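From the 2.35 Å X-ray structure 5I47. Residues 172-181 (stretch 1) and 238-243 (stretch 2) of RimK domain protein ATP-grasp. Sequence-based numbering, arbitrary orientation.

Stretch 1, residues 172-181: FIPARAGQSV
Stretch 2 (238-243) EVVETG

Two antiparallel strands meet at the end of a loop: Ser-180 and Val-181 lie opposite Val-240 and Val-239, with CA-CA distances of 5.3 and 5.0 Å. Val-181 and Val-239 form the hydrogen-bonded pair, Val-239 N to Val-181 O at 2.8 Å and nearly straight (173°), Val-181 N to Val-239 O at 3.0 Å and more bent (134°). Two residues along from that pair the ladder loosens: beyond the non-hydrogen-bonded pair Ser-180 and Val-240, Glu-241 N reaches Gln-179 O at 3.4 Å, a weak bond, while Val-240 CA adds a CA-H...O contact to Gln-179 O at 3.5 Å.

Stretch 1 enters extended from Phe-172 to Ala-175 (Ile-173 phi/psi -113/98, Ala-175 -118/143), then reverses through a type I turn from Ala-177 to Ser-180, closed by Ser-180 N to Ala-177 O at 3.2 Å. Ala-177 begins it with positive phi (63/-51). Gln-179, chi1 m, braces the loop from within, its OE1 accepting from Arg-176 N at 2.8 Å.

The reversal brings the incoming segment over Val-240, which shares its face of the sheet with Ser-180. Val-240, chi1 t, is the bump: its CG1 lies 3.5 Å from Ile-173 O, 3.9 Å from Ile-173 CG2 and 4.0 Å from Ala-175 CB. Ile-173 (chi1 m, chi2 t) supplies the larger wall and also brings CG2 to 3.7 Å from Thr-242 CG2; Ala-175, pointing toward the strand, contributes just a methyl. Pro-174, between them, points away.

On the other face, Val-181 CB and Val-239 CB sit 4.3 Å apart; both residues are buried and chi1 t, compact beta-branched neighbours suited to a strand. Glu-241 (chi1 m, chi2 t, chi3 76°) lays its aliphatic portion beside Gln-179, with Glu-241 CB 4.0 Å from Gln-179 CG. Glu-241 OE2 comes within 3.6 Å of Val-181 CG2; that carboxylate oxygen is hydrogen-bonded elsewhere in the structure. Together the stretches bury 424 Å².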

# COMPACT_ATOMS: atom_id res chain seq x y z
N PHE B 172 -3.99 -11.16 -21.41
CA PHE B 172 -5.44 -11.31 -21.39
C PHE B 172 -5.82 -12.69 -21.90
O PHE B 172 -5.41 -13.09 -23.00
CB PHE B 172 -6.12 -10.24 -22.24
CG PHE B 172 -7.61 -10.23 -22.11
CD1 PHE B 172 -8.21 -9.71 -20.97
CD2 PHE B 172 -8.42 -10.74 -23.11
CE1 PHE B 172 -9.59 -9.70 -20.84
CE2 PHE B 172 -9.79 -10.74 -22.98
CZ PHE B 172 -10.38 -10.21 -21.84
N ILE B 173 -6.60 -13.42 -21.10
CA ILE B 173 -7.08 -14.74 -21.48
C ILE B 173 -8.59 -14.66 -21.66
O ILE B 173 -9.33 -14.71 -20.67
CB ILE B 173 -6.69 -15.79 -20.44
CG1 ILE B 173 -5.22 -15.62 -20.03
CG2 ILE B 173 -6.95 -17.20 -20.97
CD1 ILE B 173 -4.76 -16.59 -18.97
N PRO B 174 -9.09 -14.52 -22.89
CA PRO B 174 -10.54 -14.32 -23.07
C PRO B 174 -11.33 -15.57 -22.76
O PRO B 174 -10.91 -16.69 -23.05
CB PRO B 174 -10.66 -13.94 -24.56
CG PRO B 174 -9.48 -14.59 -25.19
CD PRO B 174 -8.37 -14.54 -24.18
N ALA B 175 -12.50 -15.37 -22.15
CA ALA B 175 -13.36 -16.47 -21.74
C ALA B 175 -14.70 -16.37 -22.46
O ALA B 175 -15.21 -15.27 -22.69
CB ALA B 175 -13.58 -16.46 -20.22
N ARG B 176 -15.25 -17.53 -22.82
CA ARG B 176 -16.54 -17.58 -23.52
C ARG B 176 -17.72 -17.39 -22.59
O ARG B 176 -18.70 -18.13 -22.65
CB ARG B 176 -16.65 -18.91 -24.28
N ALA B 177 -17.63 -16.39 -21.69
CA ALA B 177 -18.67 -16.06 -20.71
C ALA B 177 -18.91 -17.20 -19.73
O ALA B 177 -18.90 -16.99 -18.51
CB ALA B 177 -19.97 -15.66 -21.41
N GLY B 178 -19.13 -18.42 -20.24
CA GLY B 178 -19.28 -19.59 -19.39
C GLY B 178 -18.00 -20.04 -18.71
O GLY B 178 -18.07 -20.84 -17.77
N GLN B 179 -16.85 -19.55 -19.16
CA GLN B 179 -15.57 -19.81 -18.52
C GLN B 179 -15.14 -18.68 -17.59
O GLN B 179 -14.02 -18.71 -17.07
CB GLN B 179 -14.49 -20.07 -19.58
CG GLN B 179 -14.70 -21.36 -20.35
CD GLN B 179 -14.43 -21.21 -21.84
OE1 GLN B 179 -14.24 -20.11 -22.35
NE2 GLN B 179 -14.42 -22.34 -22.55
N SER B 180 -16.00 -17.69 -17.38
CA SER B 180 -15.76 -16.62 -16.42
C SER B 180 -16.28 -17.09 -15.06
O SER B 180 -17.35 -16.71 -14.59
CB SER B 180 -16.44 -15.32 -16.86
OG SER B 180 -16.00 -14.93 -18.15
N VAL B 181 -15.48 -17.95 -14.43
CA VAL B 181 -15.86 -18.63 -13.20
C VAL B 181 -15.53 -17.74 -12.00
O VAL B 181 -14.57 -16.97 -12.01
CB VAL B 181 -15.15 -20.00 -13.12
CG1 VAL B 181 -15.36 -20.64 -11.76
CG2 VAL B 181 -15.66 -20.91 -14.23
N GLU B 238 -11.78 -14.82 -8.97
CA GLU B 238 -12.10 -14.77 -10.39
C GLU B 238 -11.17 -15.71 -11.14
O GLU B 238 -9.94 -15.57 -11.06
CB GLU B 238 -11.99 -13.34 -10.93
N VAL B 239 -11.74 -16.68 -11.86
CA VAL B 239 -10.97 -17.70 -12.55
C VAL B 239 -11.39 -17.72 -14.02
O VAL B 239 -12.54 -17.45 -14.36
CB VAL B 239 -11.16 -19.10 -11.91
CG1 VAL B 239 -10.12 -20.08 -12.43
CG2 VAL B 239 -11.09 -19.00 -10.39
N VAL B 240 -10.43 -18.04 -14.89
CA VAL B 240 -10.68 -18.22 -16.32
C VAL B 240 -10.22 -19.62 -16.70
O VAL B 240 -9.05 -19.97 -16.48
CB VAL B 240 -9.97 -17.15 -17.16
CG1 VAL B 240 -10.09 -17.48 -18.64
CG2 VAL B 240 -10.55 -15.78 -16.88
N GLU B 241 -11.13 -20.41 -17.27
CA GLU B 241 -10.79 -21.76 -17.68
C GLU B 241 -10.12 -21.75 -19.04
O GLU B 241 -10.54 -21.04 -19.95
CB GLU B 241 -12.04 -22.64 -17.72
CG GLU B 241 -12.87 -22.60 -16.46
CD GLU B 241 -13.89 -23.72 -16.41
OE1 GLU B 241 -13.50 -24.87 -16.13
OE2 GLU B 241 -15.09 -23.45 -16.66
N THR B 242 -9.06 -22.55 -19.18
CA THR B 242 -8.32 -22.67 -20.43
C THR B 242 -8.20 -24.14 -20.80
O THR B 242 -8.66 -25.03 -20.08
CB THR B 242 -6.93 -22.02 -20.33
OG1 THR B 242 -6.06 -22.89 -19.60
CG2 THR B 242 -7.01 -20.67 -19.63
N GLY B 243 -7.57 -24.39 -21.95
CA GLY B 243 -7.24 -25.74 -22.36
C GLY B 243 -6.06 -26.34 -21.63
O GLY B 243 -5.85 -27.56 -21.70